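Local coordinates for protein acetaldehyde dehydrogenase (Acetylating) (Geobacillus thermoglucosidasius, PDB 5J78) that probably catalyses the NAD-dependent, coenzyme A-acylating interconversion of acetaldehyde and acetyl-CoA, at residues I262-F267 / G423-G428. Residues are numbered along the deposited sequence; the frame is centred on the assembly and turned at random.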
ATOM      1  N   ILE A 262     -21.170   8.011  40.972  1.00 19.36           N
ATOM      2  CA  ILE A 262     -22.233   7.131  40.487  1.00 23.61           C
ATOM      3  C   ILE A 262     -23.042   7.847  39.421  1.00 22.07           C
ATOM      4  O   ILE A 262     -23.390   7.260  38.394  1.00 22.49           O
ATOM      5  CB  ILE A 262     -23.157   6.650  41.643  1.00 25.63           C
ATOM      6  CG1 ILE A 262     -22.428   5.601  42.471  1.00 26.32           C
ATOM      7  CG2 ILE A 262     -24.445   6.060  41.097  1.00 23.22           C
ATOM      8  CD1 ILE A 262     -23.180   5.154  43.768  1.00 23.68           C
ATOM      9  N   GLN A 263     -23.325   9.122  39.641  1.00 17.89           N
ATOM     10  CA  GLN A 263     -24.043   9.877  38.631  1.00 21.86           C
ATOM     11  C   GLN A 263     -23.264   9.897  37.299  1.00 28.52           C
ATOM     12  O   GLN A 263     -23.842   9.729  36.224  1.00 19.58           O
ATOM     13  CB  GLN A 263     -24.307  11.309  39.104  1.00 23.79           C
ATOM     14  CG  GLN A 263     -25.312  12.040  38.209  1.00 34.16           C
ATOM     15  CD  GLN A 263     -25.474  13.516  38.548  1.00 51.36           C
ATOM     16  OE1 GLN A 263     -24.778  14.063  39.412  1.00 57.42           O
ATOM     17  NE2 GLN A 263     -26.393  14.170  37.853  1.00 38.41           N
ATOM     18  N   SER A 264     -21.955  10.095  37.386  1.00 24.49           N
ATOM     19  CA  SER A 264     -21.099  10.172  36.206  1.00 17.59           C
ATOM     20  C   SER A 264     -20.937   8.811  35.537  1.00 20.89           C
ATOM     21  O   SER A 264     -21.037   8.699  34.311  1.00 18.35           O
ATOM     22  CB  SER A 264     -19.718  10.738  36.588  1.00 23.38           C
ATOM     23  OG  SER A 264     -18.767  10.515  35.566  1.00 22.81           O
ATOM     24  N   LYS A 265     -20.675   7.783  36.346  1.00 21.12           N
ATOM     25  CA  LYS A 265     -20.397   6.436  35.833  1.00 18.19           C
ATOM     26  C   LYS A 265     -21.602   5.810  35.145  1.00 25.08           C
ATOM     27  O   LYS A 265     -21.466   5.158  34.107  1.00 21.85           O
ATOM     28  CB  LYS A 265     -19.917   5.530  36.972  1.00 21.94           C
ATOM     29  CG  LYS A 265     -19.725   4.066  36.611  1.00 23.23           C
ATOM     30  CD  LYS A 265     -18.833   3.892  35.396  1.00 19.20           C
ATOM     31  CE  LYS A 265     -18.250   2.531  35.363  1.00 17.99           C
ATOM     32  NZ  LYS A 265     -17.417   2.345  34.133  1.00 22.30           N
ATOM     33  N   THR A 266     -22.786   6.013  35.716  1.00 26.24           N
ATOM     34  CA  THR A 266     -23.978   5.372  35.183  1.00 23.16           C
ATOM     35  C   THR A 266     -24.661   6.238  34.125  1.00 19.06           C
ATOM     36  O   THR A 266     -25.667   5.840  33.554  1.00 19.34           O
ATOM     37  CB  THR A 266     -24.984   5.032  36.315  1.00 24.52           C
ATOM     38  OG1 THR A 266     -25.479   6.238  36.919  1.00 20.03           O
ATOM     39  CG2 THR A 266     -24.302   4.163  37.373  1.00 18.84           C
ATOM     40  N   PHE A 267     -24.110   7.418  33.855  1.00 21.57           N
ATOM     41  CA  PHE A 267     -24.718   8.298  32.865  1.00 21.88           C
ATOM     42  C   PHE A 267     -24.670   7.636  31.487  1.00 18.86           C
ATOM     43  O   PHE A 267     -23.617   7.214  31.011  1.00 21.98           O
ATOM     44  CB  PHE A 267     -24.022   9.661  32.842  1.00 21.48           C
ATOM     45  CG  PHE A 267     -24.634  10.641  31.868  1.00 17.96           C
ATOM     46  CD1 PHE A 267     -25.725  11.420  32.235  1.00 25.11           C
ATOM     47  CD2 PHE A 267     -24.094  10.811  30.599  1.00 21.18           C
ATOM     48  CE1 PHE A 267     -26.292  12.345  31.345  1.00 22.59           C
ATOM     49  CE2 PHE A 267     -24.653  11.730  29.694  1.00 25.49           C
ATOM     50  CZ  PHE A 267     -25.762  12.495  30.072  1.00 18.25           C
ATOM     51  N   GLY A 423     -17.722  14.622  38.828  1.00 18.21           N
ATOM     52  CA  GLY A 423     -17.801  13.380  38.085  1.00 24.39           C
ATOM     53  C   GLY A 423     -16.952  13.559  36.844  1.00 23.30           C
ATOM     54  O   GLY A 423     -16.941  14.636  36.237  1.00 19.29           O
ATOM     55  N   THR A 424     -16.231  12.521  36.449  1.00 26.82           N
ATOM     56  CA  THR A 424     -15.277  12.698  35.375  1.00 22.11           C
ATOM     57  C   THR A 424     -15.977  12.750  34.021  1.00 27.74           C
ATOM     58  O   THR A 424     -15.472  13.396  33.095  1.00 20.66           O
ATOM     59  CB  THR A 424     -14.210  11.601  35.393  1.00 21.82           C
ATOM     60  OG1 THR A 424     -14.823  10.308  35.340  1.00 18.04           O
ATOM     61  CG2 THR A 424     -13.364  11.731  36.662  1.00 19.28           C
ATOM     62  N   THR A 425     -17.134  12.099  33.898  1.00 16.34           N
ATOM     63  CA  THR A 425     -17.915  12.217  32.662  1.00 12.83           C
ATOM     64  C   THR A 425     -18.207  13.678  32.398  1.00 22.10           C
ATOM     65  O   THR A 425     -17.885  14.215  31.328  1.00 21.95           O
ATOM     66  CB  THR A 425     -19.244  11.445  32.713  1.00 14.62           C
ATOM     67  OG1 THR A 425     -18.973  10.044  32.712  1.00 16.90           O
ATOM     68  CG2 THR A 425     -20.125  11.781  31.503  1.00 23.41           C
ATOM     69  N   PHE A 426     -18.805  14.324  33.387  1.00 21.03           N
ATOM     70  CA  PHE A 426     -19.286  15.697  33.228  1.00 25.67           C
ATOM     71  C   PHE A 426     -18.156  16.724  33.317  1.00 21.39           C
ATOM     72  O   PHE A 426     -18.223  17.793  32.697  1.00 18.20           O
ATOM     73  CB  PHE A 426     -20.355  15.985  34.278  1.00 19.56           C
ATOM     74  CG  PHE A 426     -21.470  14.984  34.278  1.00 20.82           C
ATOM     75  CD1 PHE A 426     -22.141  14.673  33.104  1.00 19.18           C
ATOM     76  CD2 PHE A 426     -21.839  14.333  35.454  1.00 32.39           C
ATOM     77  CE1 PHE A 426     -23.160  13.723  33.096  1.00 29.66           C
ATOM     78  CE2 PHE A 426     -22.867  13.391  35.460  1.00 33.68           C
ATOM     79  CZ  PHE A 426     -23.525  13.085  34.281  1.00 31.12           C
ATOM     80  N   GLY A 427     -17.122  16.405  34.086  1.00 17.21           N
ATOM     81  CA  GLY A 427     -15.957  17.273  34.147  1.00 20.37           C
ATOM     82  C   GLY A 427     -15.198  17.261  32.831  1.00 14.63           C
ATOM     83  O   GLY A 427     -14.878  18.303  32.269  1.00 19.02           O
ATOM     84  N   GLY A 428     -14.941  16.065  32.318  1.00 17.04           N
ATOM     85  CA  GLY A 428     -14.114  15.915  31.140  1.00 20.75           C
ATOM     86  C   GLY A 428     -14.660  16.698  29.982  1.00 22.61           C
ATOM     87  O   GLY A 428     -13.914  17.390  29.278  1.00 14.61           O
TER
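With OG of S264 set opposite its own backbone N (chi1 165°) and the hydroxyl of T425 turned back beside its own amide, two polar side chains meet across a buried seam and illustrate how the first turn of a helix can be gripped from outside. The amide of T425 lies in that turn and donates a hydrogen bond to S264 OG at 2.8 Å, with an N-H...O angle of 154°. In return T425 OG1 donates to S264 O at 2.9 Å, standing well above the carbonyl plane. E276 bonds to both segments, one carboxylate oxygen to S264 OG and the other to the T424 amide. The CA atoms of S264 and G423 are 5.0 Å apart, and S264 CB lies 3.6 Å from G423 CA, at the N-cap, where a side chain on the glycine would collide with it.

The setting is the parallel sheet of an aldehyde dehydrogenase fold: helix 254-265 links neighbouring strands 244-248 and 276-282, while helix 424-428 follows edge strand 415-420. Beyond the polar pair, F426 presents its edge to a face of F267 in a T-shaped stack, the planes 80° apart and the centroids separated by 4.9 Å. F426 CZ comes to 3.4 Å from F267 CD1, and the adjacent CE2 touches S264 CA obliquely. A leucine in place of F267 would probably deprive the F426 edge of the flat face it meets, leaving that ring less fixed against helix 254-265. M473 of the second subunit packs against F426 and, through its carbonyl, accepts a hydrogen bond from Q263 NE2.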